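Local coordinates for protein 3'-5' exonuclease crn-4 (Caenorhabditis elegans, PDB 5DK5) that digests RNA and DNA from the 3' end as a DEDDh-family exonuclease and takes part in the degradation of DNA during apoptosis, at residues B[171-174]-B[175-178]; B[84-87]-B[88-91]; B[118-122]-B[123-127]; B[130-133]-B[134-138]; B[98-101]-B[102-105]. All coordinates share one frame; numbering follows the deposited sequence.

Contact 1. Residues B[171-174]-B[175-178]; sequences TNIG and KMNE
The amide of Asn177 runs alongside Ile173, the two side chains pointing the same way, with ND2 of Asn177 3.7 Å from CG2 of Ile173; beyond the contact the same ND2 donates to OD1 of Asn197. The other flat amide, that of Asn172, is engaged elsewhere: its ND2 donates to the backbone O of Asp121. It is therefore the backbone of Asn172, not its amide, that Met176 meets: CE of Met176 lies 3.3 Å from O of Asn172. A bend at the last torsion (chi3 -69°) curls that methyl back over the preceding turn, CE of Met176 also being 4.4 Å from CG1 of Ile173.

The arrangement is the capped first turn of helix 172-179. Thr171 is the N-cap, and its OG1 accepts from N of Gly174 at 3.0 Å, with an N-H...O angle of 139°; the same hydroxyl makes a weak hydrogen bond to a sulfonate oxygen of bound MES. Regular helical bonds follow, among them Lys175 N to Thr171 O at 2.8 Å and Asn177 N to Ile173 O at 2.9 Å. The aliphatic part of Lys175 passes close to Thr171, CG standing 3.2 Å from O of Thr171, before the extended chain leads away.

Ile173, Met176 and Asn177 face helix 191-207, where they touch Asn197, Ile198 and Ile201, and the side chain of Ile173 comes within about 4 Å of that of the magnesium ligand Asp194. Met176 also touches Phe155, so the turn packs on both helix 191-207 and helix 151-161.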
loop_
_atom_site.group_PDB
_atom_site.type_symbol
_atom_site.label_atom_id
_atom_site.label_comp_id
_atom_site.label_asym_id
_atom_site.label_seq_id
_atom_site.Cartn_x
_atom_site.Cartn_y
_atom_site.Cartn_z
ATOM N N THR B 171 10.087 12.339 20.334
ATOM C CA THR B 171 8.699 12.642 19.983
ATOM C C THR B 171 8.081 13.658 20.936
ATOM O O THR B 171 8.617 13.925 22.010
ATOM C CB THR B 171 7.825 11.376 19.990
ATOM O OG1 THR B 171 7.875 10.762 21.285
ATOM C CG2 THR B 171 8.305 10.387 18.943
ATOM N N ASN B 172 6.941 14.214 20.537
ATOM C CA ASN B 172 6.225 15.179 21.362
ATOM C C ASN B 172 5.772 14.563 22.680
ATOM O O ASN B 172 6.022 15.119 23.747
ATOM C CB ASN B 172 5.020 15.735 20.602
ATOM C CG ASN B 172 5.413 16.765 19.560
ATOM O OD1 ASN B 172 6.581 16.874 19.189
ATOM N ND2 ASN B 172 4.436 17.527 19.085
ATOM N N ILE B 173 5.110 13.414 22.601
ATOM C CA ILE B 173 4.667 12.705 23.796
ATOM C C ILE B 173 5.867 12.260 24.624
ATOM O O ILE B 173 5.847 12.334 25.852
ATOM C CB ILE B 173 3.803 11.478 23.442
ATOM C CG1 ILE B 173 2.482 11.928 22.815
ATOM C CG2 ILE B 173 3.526 10.627 24.689
ATOM C CD1 ILE B 173 1.661 10.803 22.212
ATOM N N GLY B 174 6.908 11.793 23.942
ATOM C CA GLY B 174 8.116 11.340 24.607
ATOM C C GLY B 174 8.814 12.453 25.366
ATOM O O GLY B 174 9.298 12.245 26.478
ATOM N N LYS B 175 8.871 13.636 24.760
ATOM C CA LYS B 175 9.490 14.796 25.393
ATOM C C LYS B 175 8.700 15.244 26.616
ATOM O O LYS B 175 9.271 15.514 27.672
ATOM C CB LYS B 175 9.606 15.951 24.399
ATOM C CG LYS B 175 10.755 15.810 23.417
ATOM C CD LYS B 175 10.742 16.925 22.386
ATOM C CE LYS B 175 11.881 16.775 21.392
ATOM N NZ LYS B 175 11.881 17.865 20.380
ATOM N N MET B 176 7.383 15.323 26.462
ATOM C CA MET B 176 6.511 15.773 27.539
ATOM C C MET B 176 6.546 14.811 28.723
ATOM O O MET B 176 6.548 15.241 29.875
ATOM C CB MET B 176 5.080 15.935 27.025
ATOM C CG MET B 176 4.913 17.117 26.085
ATOM S SD MET B 176 3.210 17.426 25.576
ATOM C CE MET B 176 2.892 15.998 24.544
ATOM N N ASN B 177 6.583 13.513 28.446
ATOM C CA ASN B 177 6.677 12.518 29.508
ATOM C C ASN B 177 8.019 12.590 30.231
ATOM O O ASN B 177 8.098 12.354 31.437
ATOM C CB ASN B 177 6.466 11.107 28.953
ATOM C CG ASN B 177 5.002 10.694 28.921
ATOM O OD1 ASN B 177 4.169 11.241 29.642
ATOM N ND2 ASN B 177 4.689 9.709 28.088
ATOM N N GLU B 178 9.075 12.914 29.491
ATOM C CA GLU B 178 10.409 13.009 30.071
ATOM C C GLU B 178 10.548 14.271 30.917
ATOM O O GLU B 178 11.251 14.278 31.927
ATOM C CB GLU B 178 11.474 12.993 28.973
ATOM C CG GLU B 178 12.906 12.946 29.496
ATOM C CD GLU B 178 13.931 12.863 28.381
ATOM O OE1 GLU B 178 13.535 12.942 27.199
ATOM O OE2 GLU B 178 15.134 12.715 28.687
#

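Contact 2. Residues B[84-87]-B[88-91]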
loop_
_atom_site.group_PDB
_atom_site.type_symbol
_atom_site.label_atom_id
_atom_site.label_comp_id
_atom_site.label_asym_id
_atom_site.label_seq_id
_atom_site.Cartn_x
_atom_site.Cartn_y
_atom_site.Cartn_z
ATOM N N ILE B 84 -1.150 -1.975 14.673
ATOM C CA ILE B 84 -2.422 -2.468 14.156
ATOM C C ILE B 84 -2.189 -3.672 13.240
ATOM O O ILE B 84 -1.431 -3.574 12.274
ATOM C CB ILE B 84 -3.177 -1.371 13.382
ATOM C CG1 ILE B 84 -3.428 -0.168 14.293
ATOM C CG2 ILE B 84 -4.502 -1.906 12.843
ATOM C CD1 ILE B 84 -4.007 1.039 13.585
ATOM N N PRO B 85 -2.829 -4.818 13.541
ATOM C CA PRO B 85 -2.705 -5.971 12.645
ATOM C C PRO B 85 -3.647 -5.872 11.448
ATOM O O PRO B 85 -4.683 -5.208 11.529
ATOM C CB PRO B 85 -3.076 -7.150 13.543
ATOM C CG PRO B 85 -4.036 -6.579 14.514
ATOM C CD PRO B 85 -3.600 -5.153 14.754
ATOM N N GLN B 86 -3.285 -6.531 10.353
ATOM C CA GLN B 86 -4.073 -6.487 9.127
ATOM C C GLN B 86 -5.502 -6.973 9.349
ATOM O O GLN B 86 -6.448 -6.416 8.794
ATOM C CB GLN B 86 -3.405 -7.330 8.040
ATOM C CG GLN B 86 -4.083 -7.248 6.683
ATOM C CD GLN B 86 -4.049 -5.852 6.102
ATOM O OE1 GLN B 86 -3.015 -5.184 6.123
ATOM N NE2 GLN B 86 -5.183 -5.399 5.584
ATOM N N ARG B 87 -5.650 -8.013 10.162
ATOM C CA ARG B 87 -6.958 -8.613 10.399
ATOM C C ARG B 87 -7.938 -7.610 11.006
ATOM O O ARG B 87 -9.146 -7.693 10.777
ATOM C CB ARG B 87 -6.823 -9.835 11.310
ATOM C CG ARG B 87 -6.233 -9.536 12.681
ATOM C CD ARG B 87 -6.001 -10.812 13.479
ATOM N NE ARG B 87 -5.454 -10.540 14.807
ATOM C CZ ARG B 87 -6.183 -10.256 15.884
ATOM N NH1 ARG B 87 -7.507 -10.199 15.811
ATOM N NH2 ARG B 87 -5.584 -10.025 17.043
ATOM N N SER B 88 -7.416 -6.653 11.767
ATOM C CA SER B 88 -8.270 -5.704 12.472
ATOM C C SER B 88 -8.928 -4.697 11.527
ATOM O O SER B 88 -10.051 -4.259 11.778
ATOM C CB SER B 88 -7.470 -4.962 13.548
ATOM O OG SER B 88 -7.233 -5.794 14.671
ATOM N N ILE B 89 -8.242 -4.332 10.446
ATOM C CA ILE B 89 -8.804 -3.374 9.498
ATOM C C ILE B 89 -9.609 -4.079 8.407
ATOM O O ILE B 89 -10.489 -3.477 7.794
ATOM C CB ILE B 89 -7.711 -2.490 8.844
ATOM C CG1 ILE B 89 -6.741 -3.315 7.993
ATOM C CG2 ILE B 89 -6.942 -1.720 9.914
ATOM C CD1 ILE B 89 -5.979 -2.471 6.995
ATOM N N ASP B 90 -9.307 -5.353 8.165
ATOM C CA ASP B 90 -10.060 -6.136 7.185
ATOM C C ASP B 90 -11.504 -6.340 7.641
ATOM O O ASP B 90 -12.400 -6.511 6.820
ATOM C CB ASP B 90 -9.400 -7.499 6.943
ATOM C CG ASP B 90 -8.175 -7.417 6.041
ATOM O OD1 ASP B 90 -7.883 -6.328 5.504
ATOM O OD2 ASP B 90 -7.508 -8.457 5.860
ATOM N N THR B 91 -11.718 -6.323 8.954
ATOM C CA THR B 91 -13.047 -6.519 9.526
ATOM C C THR B 91 -13.676 -5.208 10.003
ATOM O O THR B 91 -14.727 -5.214 10.647
ATOM C CB THR B 91 -13.000 -7.498 10.714
ATOM O OG1 THR B 91 -12.066 -7.023 11.694
ATOM C CG2 THR B 91 -12.583 -8.884 10.247
#
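A first torsion of -175° and a bend at chi2 (63°) curl the side chain of Gln86 along the turn until its amide reaches Asp90. The pair joins residues four apart on helix 86-90, a weakly bonded single turn in the RNase H-like exonuclease domain. NE2 of Gln86 donates to OD1 of Asp90 at 2.9 Å with an N-H...O angle of 155°; the acceptor lies in the amide plane, but the donor reaches OD1 from above the carboxylate plane. NE2 also serves O of Arg72 and OE1 accepts from N of Leu74, which fixes the rotation of the amide. OD2 of Asp90 takes a hydrogen bond from ND1 of His300 of the second subunit, so this turn takes part in the dimer interface.

Ile89 is buried and meets both Gln86 and Ile84. Its CD1 sits 3.3 Å from NE2 of Gln86, while the side chains of Ile89 and Ile84 cross at about a right angle, with CG2 of Ile89 3.8 Å from CG2 of Ile84. The backbone of the turn is held by Asp90 N to Gln86 O at 3.1 Å, with Ile89 N adding a weak bond to that same oxygen. At the start of the turn N of Ser88 donates to O of Pro85, and OG of Ser88 rests 3.3 Å from CG of the Pro85 ring.

Contact 3. Residues B[118-122]-B[123-127]. With IPA (isopropyl alcohol), chain L.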
loop_
_atom_site.group_PDB
_atom_site.type_symbol
_atom_site.label_atom_id
_atom_site.label_comp_id
_atom_site.label_asym_id
_atom_site.label_seq_id
_atom_site.Cartn_x
_atom_site.Cartn_y
_atom_site.Cartn_z
ATOM N N PHE B 118 -11.211 19.372 21.507
ATOM C CA PHE B 118 -10.311 18.246 21.317
ATOM C C PHE B 118 -8.875 18.632 21.651
ATOM O O PHE B 118 -8.452 19.761 21.403
ATOM C CB PHE B 118 -10.399 17.723 19.881
ATOM C CG PHE B 118 -11.696 17.039 19.570
ATOM C CD1 PHE B 118 -11.893 15.714 19.913
ATOM C CD2 PHE B 118 -12.724 17.724 18.944
ATOM C CE1 PHE B 118 -13.088 15.082 19.634
ATOM C CE2 PHE B 118 -13.921 17.098 18.664
ATOM C CZ PHE B 118 -14.103 15.775 19.009
ATOM N N VAL B 119 -8.142 17.683 22.223
ATOM C CA VAL B 119 -6.738 17.871 22.562
ATOM C C VAL B 119 -5.885 16.877 21.783
ATOM O O VAL B 119 -6.215 15.692 21.707
ATOM C CB VAL B 119 -6.492 17.688 24.070
ATOM C CG1 VAL B 119 -5.027 17.933 24.413
ATOM C CG2 VAL B 119 -7.396 18.618 24.871
ATOM N N CYS B 120 -4.795 17.369 21.203
ATOM C CA CYS B 120 -3.873 16.530 20.446
ATOM C C CYS B 120 -2.441 16.896 20.815
ATOM O O CYS B 120 -2.198 17.940 21.421
ATOM C CB CYS B 120 -4.104 16.694 18.942
ATOM S SG CYS B 120 -5.797 16.348 18.405
ATOM N N ASP B 121 -1.495 16.034 20.453
ATOM C CA ASP B 121 -0.092 16.276 20.768
ATOM C C ASP B 121 0.593 17.085 19.667
ATOM O O ASP B 121 1.753 17.467 19.802
ATOM C CB ASP B 121 0.641 14.951 20.988
ATOM C CG ASP B 121 0.743 14.120 19.727
ATOM O OD1 ASP B 121 -0.131 14.250 18.843
ATOM O OD2 ASP B 121 1.700 13.327 19.625
ATOM N N SER B 122 -0.131 17.349 18.584
ATOM C CA SER B 122 0.387 18.174 17.497
ATOM C C SER B 122 -0.748 18.603 16.575
ATOM O O SER B 122 -1.909 18.272 16.809
ATOM C CB SER B 122 1.458 17.423 16.697
ATOM O OG SER B 122 0.895 16.345 15.969
ATOM N N ARG B 123 -0.401 19.341 15.528
ATOM C CA ARG B 123 -1.383 19.796 14.551
ATOM C C ARG B 123 -1.765 18.673 13.596
ATOM O O ARG B 123 -2.812 18.723 12.956
ATOM C CB ARG B 123 -0.840 20.989 13.760
ATOM C CG ARG B 123 0.453 20.705 13.000
ATOM C CD ARG B 123 0.884 21.900 12.162
ATOM N NE ARG B 123 1.119 23.089 12.978
ATOM C CZ ARG B 123 1.378 24.299 12.488
ATOM N NH1 ARG B 123 1.433 24.494 11.176
ATOM N NH2 ARG B 123 1.579 25.319 13.310
ATOM N N GLN B 124 -0.910 17.658 13.518
ATOM C CA GLN B 124 -1.037 16.603 12.517
ATOM C C GLN B 124 -2.413 15.939 12.493
ATOM O O GLN B 124 -2.990 15.746 11.423
ATOM C CB GLN B 124 0.036 15.535 12.751
ATOM C CG GLN B 124 1.459 16.063 12.685
ATOM C CD GLN B 124 1.783 16.685 11.342
ATOM O OE1 GLN B 124 1.334 16.207 10.301
ATOM N NE2 GLN B 124 2.554 17.765 11.359
ATOM N N ASP B 125 -2.934 15.594 13.666
ATOM C CA ASP B 125 -4.177 14.831 13.757
ATOM C C ASP B 125 -5.354 15.502 13.048
ATOM O O ASP B 125 -6.095 14.846 12.317
ATOM C CB ASP B 125 -4.546 14.587 15.224
ATOM C CG ASP B 125 -3.605 13.613 15.910
ATOM O OD1 ASP B 125 -2.595 14.065 16.488
ATOM O OD2 ASP B 125 -3.879 12.394 15.873
ATOM N N LEU B 126 -5.520 16.805 13.257
ATOM C CA LEU B 126 -6.686 17.512 12.734
ATOM C C LEU B 126 -6.375 18.354 11.496
ATOM O O LEU B 126 -7.151 18.359 10.540
ATOM C CB LEU B 126 -7.296 18.394 13.826
ATOM C CG LEU B 126 -7.931 17.641 15.003
ATOM C CD1 LEU B 126 -8.516 18.622 16.002
ATOM C CD2 LEU B 126 -9.005 16.659 14.542
ATOM N N TRP B 127 -5.253 19.065 11.499
ATOM C CA TRP B 127 -4.914 19.901 10.350
ATOM C C TRP B 127 -4.604 19.067 9.105
ATOM O O TRP B 127 -5.025 19.420 8.005
ATOM C CB TRP B 127 -3.726 20.812 10.658
ATOM C CG TRP B 127 -3.018 21.259 9.420
ATOM C CD1 TRP B 127 -3.450 22.184 8.514
ATOM C CD2 TRP B 127 -1.755 20.785 8.941
ATOM N NE1 TRP B 127 -2.530 22.318 7.503
ATOM C CE2 TRP B 127 -1.480 21.471 7.742
ATOM C CE3 TRP B 127 -0.829 19.850 9.412
ATOM C CZ2 TRP B 127 -0.318 21.250 7.007
ATOM C CZ3 TRP B 127 0.323 19.633 8.681
ATOM C CH2 TRP B 127 0.569 20.330 7.492
HETATM C C1 IPA L . 4.209 21.632 17.386
HETATM C C2 IPA L . 3.567 20.458 16.682
HETATM C C3 IPA L . 4.595 19.741 15.834
HETATM O O2 IPA L . 2.537 20.934 15.851
HETATM O O HOH W 1 -4.256 18.436 15.467
#
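A water is gripped between Ser122 and Leu126: it donates to O of Ser122 at 2.7 Å and accepts from N of Leu126 at 3.0 Å. It thus bridges a carbonyl and an amide four residues apart, in the place of a direct bond at the entry to the helix. The entry is capped by OG of Ser122, which accepts a weak hydrogen bond from N of Gln124 at 3.3 Å; the torsion that sets OG between the backbone N and the carbonyl carbon (chi1 69°) brings it there. N of Arg123 makes a weak hydrogen bond to O2 of an isopropanol, probably from the crystallisation liquor.

Deeper in, OD1 of Asp121 and OD1 of Asp125 come within 3.4 Å on carboxylates inclined at 54°; both are acceptors and they are not bonded to each other. Asp125 sends OD2 to N of Phe26, and its side chain is about 4 Å from that of the magnesium ligand Asp25, consistent with its being the third acidic residue of the DEDDh set. SG of Cys120 packs 3.8 Å from CB of Asp125.

The segment is the strand-to-helix turn of the beta-alpha-beta unit 116-120, 124-136, 147-150; its strand bonds to strands 20-28 and 147-150 in the central sheet.

Contact 4. Residues B[130-133]-B[134-138]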
loop_
_atom_site.group_PDB
_atom_site.type_symbol
_atom_site.label_atom_id
_atom_site.label_comp_id
_atom_site.label_asym_id
_atom_site.label_seq_id
_atom_site.Cartn_x
_atom_site.Cartn_y
_atom_site.Cartn_z
ATOM N N ALA B 130 -7.081 14.565 9.615
ATOM C CA ALA B 130 -8.524 14.735 9.547
ATOM C C ALA B 130 -8.904 15.406 8.234
ATOM O O ALA B 130 -9.725 14.888 7.485
ATOM C CB ALA B 130 -9.035 15.539 10.729
ATOM N N GLN B 131 -8.278 16.542 7.943
ATOM C CA GLN B 131 -8.612 17.318 6.750
ATOM C C GLN B 131 -8.521 16.482 5.468
ATOM O O GLN B 131 -9.404 16.546 4.611
ATOM C CB GLN B 131 -7.696 18.539 6.637
ATOM C CG GLN B 131 -8.408 19.790 6.162
ATOM C CD GLN B 131 -7.462 20.929 5.839
ATOM O OE1 GLN B 131 -7.724 21.724 4.938
ATOM N NE2 GLN B 131 -6.361 21.021 6.578
ATOM N N TYR B 132 -7.457 15.695 5.344
ATOM C CA TYR B 132 -7.238 14.895 4.142
ATOM C C TYR B 132 -8.247 13.756 4.042
ATOM O O TYR B 132 -8.778 13.480 2.964
ATOM C CB TYR B 132 -5.817 14.332 4.122
ATOM C CG TYR B 132 -5.465 13.642 2.824
ATOM C CD1 TYR B 132 -5.119 14.377 1.700
ATOM C CD2 TYR B 132 -5.482 12.259 2.723
ATOM C CE1 TYR B 132 -4.798 13.755 0.512
ATOM C CE2 TYR B 132 -5.160 11.626 1.537
ATOM C CZ TYR B 132 -4.819 12.379 0.436
ATOM O OH TYR B 132 -4.500 11.753 -0.747
ATOM N N GLN B 133 -8.508 13.096 5.166
ATOM C CA GLN B 133 -9.474 12.006 5.205
ATOM C C GLN B 133 -10.878 12.514 4.880
ATOM O O GLN B 133 -11.656 11.825 4.219
ATOM C CB GLN B 133 -9.459 11.324 6.575
ATOM C CG GLN B 133 -10.416 10.146 6.709
ATOM C CD GLN B 133 -10.086 9.014 5.758
ATOM O OE1 GLN B 133 -9.076 8.326 5.918
ATOM N NE2 GLN B 133 -10.937 8.814 4.758
ATOM N N MET B 134 -11.195 13.722 5.343
ATOM C CA MET B 134 -12.495 14.330 5.069
ATOM C C MET B 134 -12.673 14.547 3.570
ATOM O O MET B 134 -13.775 14.408 3.042
ATOM C CB MET B 134 -12.647 15.664 5.807
ATOM C CG MET B 134 -12.795 15.557 7.322
ATOM S SD MET B 134 -14.181 14.572 7.897
ATOM C CE MET B 134 -13.912 14.692 9.661
ATOM N N LYS B 135 -11.583 14.891 2.892
ATOM C CA LYS B 135 -11.611 15.087 1.447
ATOM C C LYS B 135 -11.862 13.763 0.739
ATOM O O LYS B 135 -12.680 13.690 -0.177
ATOM C CB LYS B 135 -10.300 15.705 0.957
ATOM C CG LYS B 135 -10.237 15.950 -0.550
ATOM C CD LYS B 135 -11.218 17.029 -0.976
ATOM C CE LYS B 135 -11.097 17.348 -2.456
ATOM N NZ LYS B 135 -11.462 16.185 -3.305
ATOM N N LEU B 136 -11.150 12.721 1.161
ATOM C CA LEU B 136 -11.323 11.393 0.580
ATOM C C LEU B 136 -12.763 10.915 0.735
ATOM O O LEU B 136 -13.339 10.338 -0.188
ATOM C CB LEU B 136 -10.376 10.383 1.233
ATOM C CG LEU B 136 -8.872 10.603 1.076
ATOM C CD1 LEU B 136 -8.116 9.455 1.724
ATOM C CD2 LEU B 136 -8.484 10.744 -0.385
ATOM N N SER B 137 -13.338 11.164 1.906
ATOM C CA SER B 137 -14.687 10.707 2.217
ATOM C C SER B 137 -15.751 11.703 1.770
ATOM O O SER B 137 -16.947 11.452 1.925
ATOM C CB SER B 137 -14.812 10.454 3.717
ATOM O OG SER B 137 -13.795 9.572 4.159
ATOM N N ASN B 138 -15.312 12.828 1.212
ATOM C CA ASN B 138 -16.217 13.897 0.799
ATOM C C ASN B 138 -17.122 14.342 1.947
ATOM O O ASN B 138 -18.330 14.514 1.776
ATOM C CB ASN B 138 -17.066 13.455 -0.394
ATOM C CG ASN B 138 -17.833 14.609 -1.020
ATOM O OD1 ASN B 138 -17.437 15.768 -0.901
ATOM N ND2 ASN B 138 -18.945 14.296 -1.675
#
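Gln133, Met134 and Leu136 carry most of this contact, in the last turns of helix 124-136. The side chain of Gln133 starts anti to its backbone N and bends at chi2 (62°), which swings the amide forward to the helix end: NE2 donates to OG of Ser137 at 3.0 Å, with an N-H...O angle of 148° and the hydroxyl near the amide plane. OE1 of Gln133 meanwhile accepts from N of Val41, so both ends of the amide are engaged and its rotation is set. A leucine in its place would probably deprive Ser137 OG and the amide of Val41 of their partner and loosen the tie between the helix end and the start of strand 41-50.

Leu136 lays its two methyls against the Tyr132 ring: CD1 is 3.7 Å from CE2 of Tyr132 and CD2 is 4.1 Å from CZ of Tyr132, the side chains crossing at a slant. The hydroxyl of Tyr132 is hydrogen-bonded to O of Phe301. Met134, by contrast, leans back on the preceding turn, its CG 3.1 Å from O of Ala130, an oxygen that accepts from N of Met134 at 2.8 Å. Ser137 N to Gln133 O, 2.9 Å, continues the helical bonds, and Asn138, at positive phi (54°), belongs to a Schellman motif that ends the helix.

Gln133, Met134 and Ser137 face helix 95-109 through Phe95, and Met134 also reaches Tyr99; Tyr132 and Leu136 pack on helix 300-305, so the helix end lies between two helices.

Contact 5. Residues B[98-101]-B[102-105]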
loop_
_atom_site.group_PDB
_atom_site.type_symbol
_atom_site.label_atom_id
_atom_site.label_comp_id
_atom_site.label_asym_id
_atom_site.label_seq_id
_atom_site.Cartn_x
_atom_site.Cartn_y
_atom_site.Cartn_z
ATOM N N VAL B 98 -17.599 4.932 10.557
ATOM C CA VAL B 98 -17.003 5.146 11.868
ATOM C C VAL B 98 -17.171 6.594 12.314
ATOM O O VAL B 98 -17.386 6.864 13.495
ATOM C CB VAL B 98 -15.511 4.780 11.868
ATOM C CG1 VAL B 98 -14.855 5.154 13.190
ATOM C CG2 VAL B 98 -15.342 3.291 11.597
ATOM N N TYR B 99 -17.065 7.523 11.369
ATOM C CA TYR B 99 -17.255 8.935 11.679
ATOM C C TYR B 99 -18.698 9.203 12.089
ATOM O O TYR B 99 -18.959 10.035 12.955
ATOM C CB TYR B 99 -16.881 9.818 10.489
ATOM C CG TYR B 99 -17.096 11.292 10.759
ATOM C CD1 TYR B 99 -16.232 12.000 11.584
ATOM C CD2 TYR B 99 -18.170 11.972 10.200
ATOM C CE1 TYR B 99 -16.432 13.344 11.842
ATOM C CE2 TYR B 99 -18.374 13.317 10.450
ATOM C CZ TYR B 99 -17.501 13.997 11.270
ATOM O OH TYR B 99 -17.703 15.335 11.520
ATOM N N GLU B 100 -19.632 8.497 11.460
ATOM C CA GLU B 100 -21.040 8.623 11.809
ATOM C C GLU B 100 -21.288 8.093 13.219
ATOM O O GLU B 100 -22.066 8.668 13.981
ATOM C CB GLU B 100 -21.908 7.881 10.791
ATOM C CG GLU B 100 -23.389 7.840 11.127
ATOM C CD GLU B 100 -23.997 9.221 11.294
ATOM O OE1 GLU B 100 -23.527 10.171 10.630
ATOM O OE2 GLU B 100 -24.946 9.358 12.094
ATOM N N GLN B 101 -20.616 6.999 13.565
ATOM C CA GLN B 101 -20.713 6.435 14.907
ATOM C C GLN B 101 -20.093 7.390 15.924
ATOM O O GLN B 101 -20.545 7.481 17.066
ATOM C CB GLN B 101 -20.021 5.072 14.967
ATOM C CG GLN B 101 -20.716 3.987 14.152
ATOM C CD GLN B 101 -19.892 2.718 14.029
ATOM O OE1 GLN B 101 -18.664 2.747 14.105
ATOM N NE2 GLN B 101 -20.569 1.593 13.836
ATOM N N PHE B 102 -19.057 8.101 15.495
ATOM C CA PHE B 102 -18.375 9.063 16.350
ATOM C C PHE B 102 -19.275 10.256 16.662
ATOM O O PHE B 102 -19.294 10.747 17.789
ATOM C CB PHE B 102 -17.075 9.526 15.685
ATOM C CG PHE B 102 -16.618 10.887 16.119
ATOM C CD1 PHE B 102 -16.042 11.077 17.363
ATOM C CD2 PHE B 102 -16.751 11.975 15.274
ATOM C CE1 PHE B 102 -15.618 12.331 17.759
ATOM C CE2 PHE B 102 -16.328 13.230 15.665
ATOM C CZ PHE B 102 -15.760 13.408 16.908
ATOM N N GLN B 103 -20.026 10.716 15.666
ATOM C CA GLN B 103 -20.951 11.825 15.866
ATOM C C GLN B 103 -22.079 11.441 16.818
ATOM O O GLN B 103 -22.466 12.228 17.683
ATOM C CB GLN B 103 -21.530 12.289 14.531
ATOM C CG GLN B 103 -20.522 12.982 13.634
ATOM C CD GLN B 103 -21.163 13.610 12.418
ATOM O OE1 GLN B 103 -21.618 12.913 11.511
ATOM N NE2 GLN B 103 -21.213 14.936 12.396
ATOM N N GLN B 104 -22.607 10.231 16.657
ATOM C CA GLN B 104 -23.658 9.743 17.541
ATOM C C GLN B 104 -23.141 9.604 18.970
ATOM O O GLN B 104 -23.865 9.866 19.930
ATOM C CB GLN B 104 -24.199 8.402 17.040
ATOM C CG GLN B 104 -25.307 7.822 17.904
ATOM C CD GLN B 104 -26.472 8.775 18.063
ATOM O OE1 GLN B 104 -26.952 9.351 17.087
ATOM N NE2 GLN B 104 -26.923 8.958 19.297
ATOM N N TRP B 105 -21.884 9.190 19.097
ATOM C CA TRP B 105 -21.245 9.042 20.398
ATOM C C TRP B 105 -21.225 10.368 21.153
ATOM O O TRP B 105 -21.481 10.409 22.355
ATOM C CB TRP B 105 -19.824 8.504 20.222
ATOM C CG TRP B 105 -19.079 8.262 21.499
ATOM C CD1 TRP B 105 -19.333 7.292 22.425
ATOM C CD2 TRP B 105 -17.941 8.987 21.979
ATOM N NE1 TRP B 105 -18.428 7.375 23.455
ATOM C CE2 TRP B 105 -17.562 8.406 23.205
ATOM C CE3 TRP B 105 -17.207 10.074 21.492
ATOM C CZ2 TRP B 105 -16.482 8.875 23.952
ATOM C CZ3 TRP B 105 -16.136 10.539 22.236
ATOM C CH2 TRP B 105 -15.785 9.941 23.453
HETATM O O HOH W 2 -21.536 11.336 9.387
#
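The ring of Tyr99 is covered on one face by Gln103, four residues on. CG of Gln103 makes a CH-pi contact 4.2 Å from the centroid of that ring, 24° off its normal and shifted toward the rim, and CD of Gln103 approaches CE2 of Tyr99 at 3.4 Å. Against the CD1/CE1 side of Tyr99 comes Phe102: CE1 of Tyr99 lies 3.7 Å from CD2 of Phe102, at the edge of the phenylalanine ring and near its plane. With centroids 5.6 Å apart and planes at 39°, this pair is oblique.

In the next shell, a water donates to both OE1 of Gln103 and OE1 of Glu100, each at 2.6 Å, bridging two acceptors that could not bond to each other. Tyr99 starts with CG anti to the backbone N (chi1 179°), which leans its ring forward along the helix toward Phe102 and Gln103. Behind them stand the helical bonds, such as Gln103 N to Tyr99 O at 3.0 Å. An alanine replacing Tyr99 is likely to leave the Gln103 chain without the ring it lies on and to open a gap beside Phe102.

Phe102 meets Phe44 and Ile46 of strand 41-50 and Phe62 of strand 55-65, while Trp105 also touches Phe62 and Ile46; helix 95-109 thus packs on these two strands of the sheet, with Tyr99 set against the loop at Pro142 and Phe144.

How the contacts relate
Contact 3 lies nearest the middle, its centre about 3 Å from that of the chain, and touches contact 1 through Asn172 and Asp121. It brings carboxylates to the metal site, while the partly buried contact 1 comes near it with Ile173; both have a hydroxyl capping bond. Contacts 3 and 4 begin and end the same helix, 124-136, both largely buried, yet one has a water bridging its entry and the other ends in a Schellman motif. Contact 5 joins this core through apolar touches, Tyr99 on Met134 and Phe102 on Phe118, but its glutamines and Glu100 keep one side polar. Contact 2 touches none of the others; its amide-carboxylate pair belongs to the periphery, where the second subunit is met.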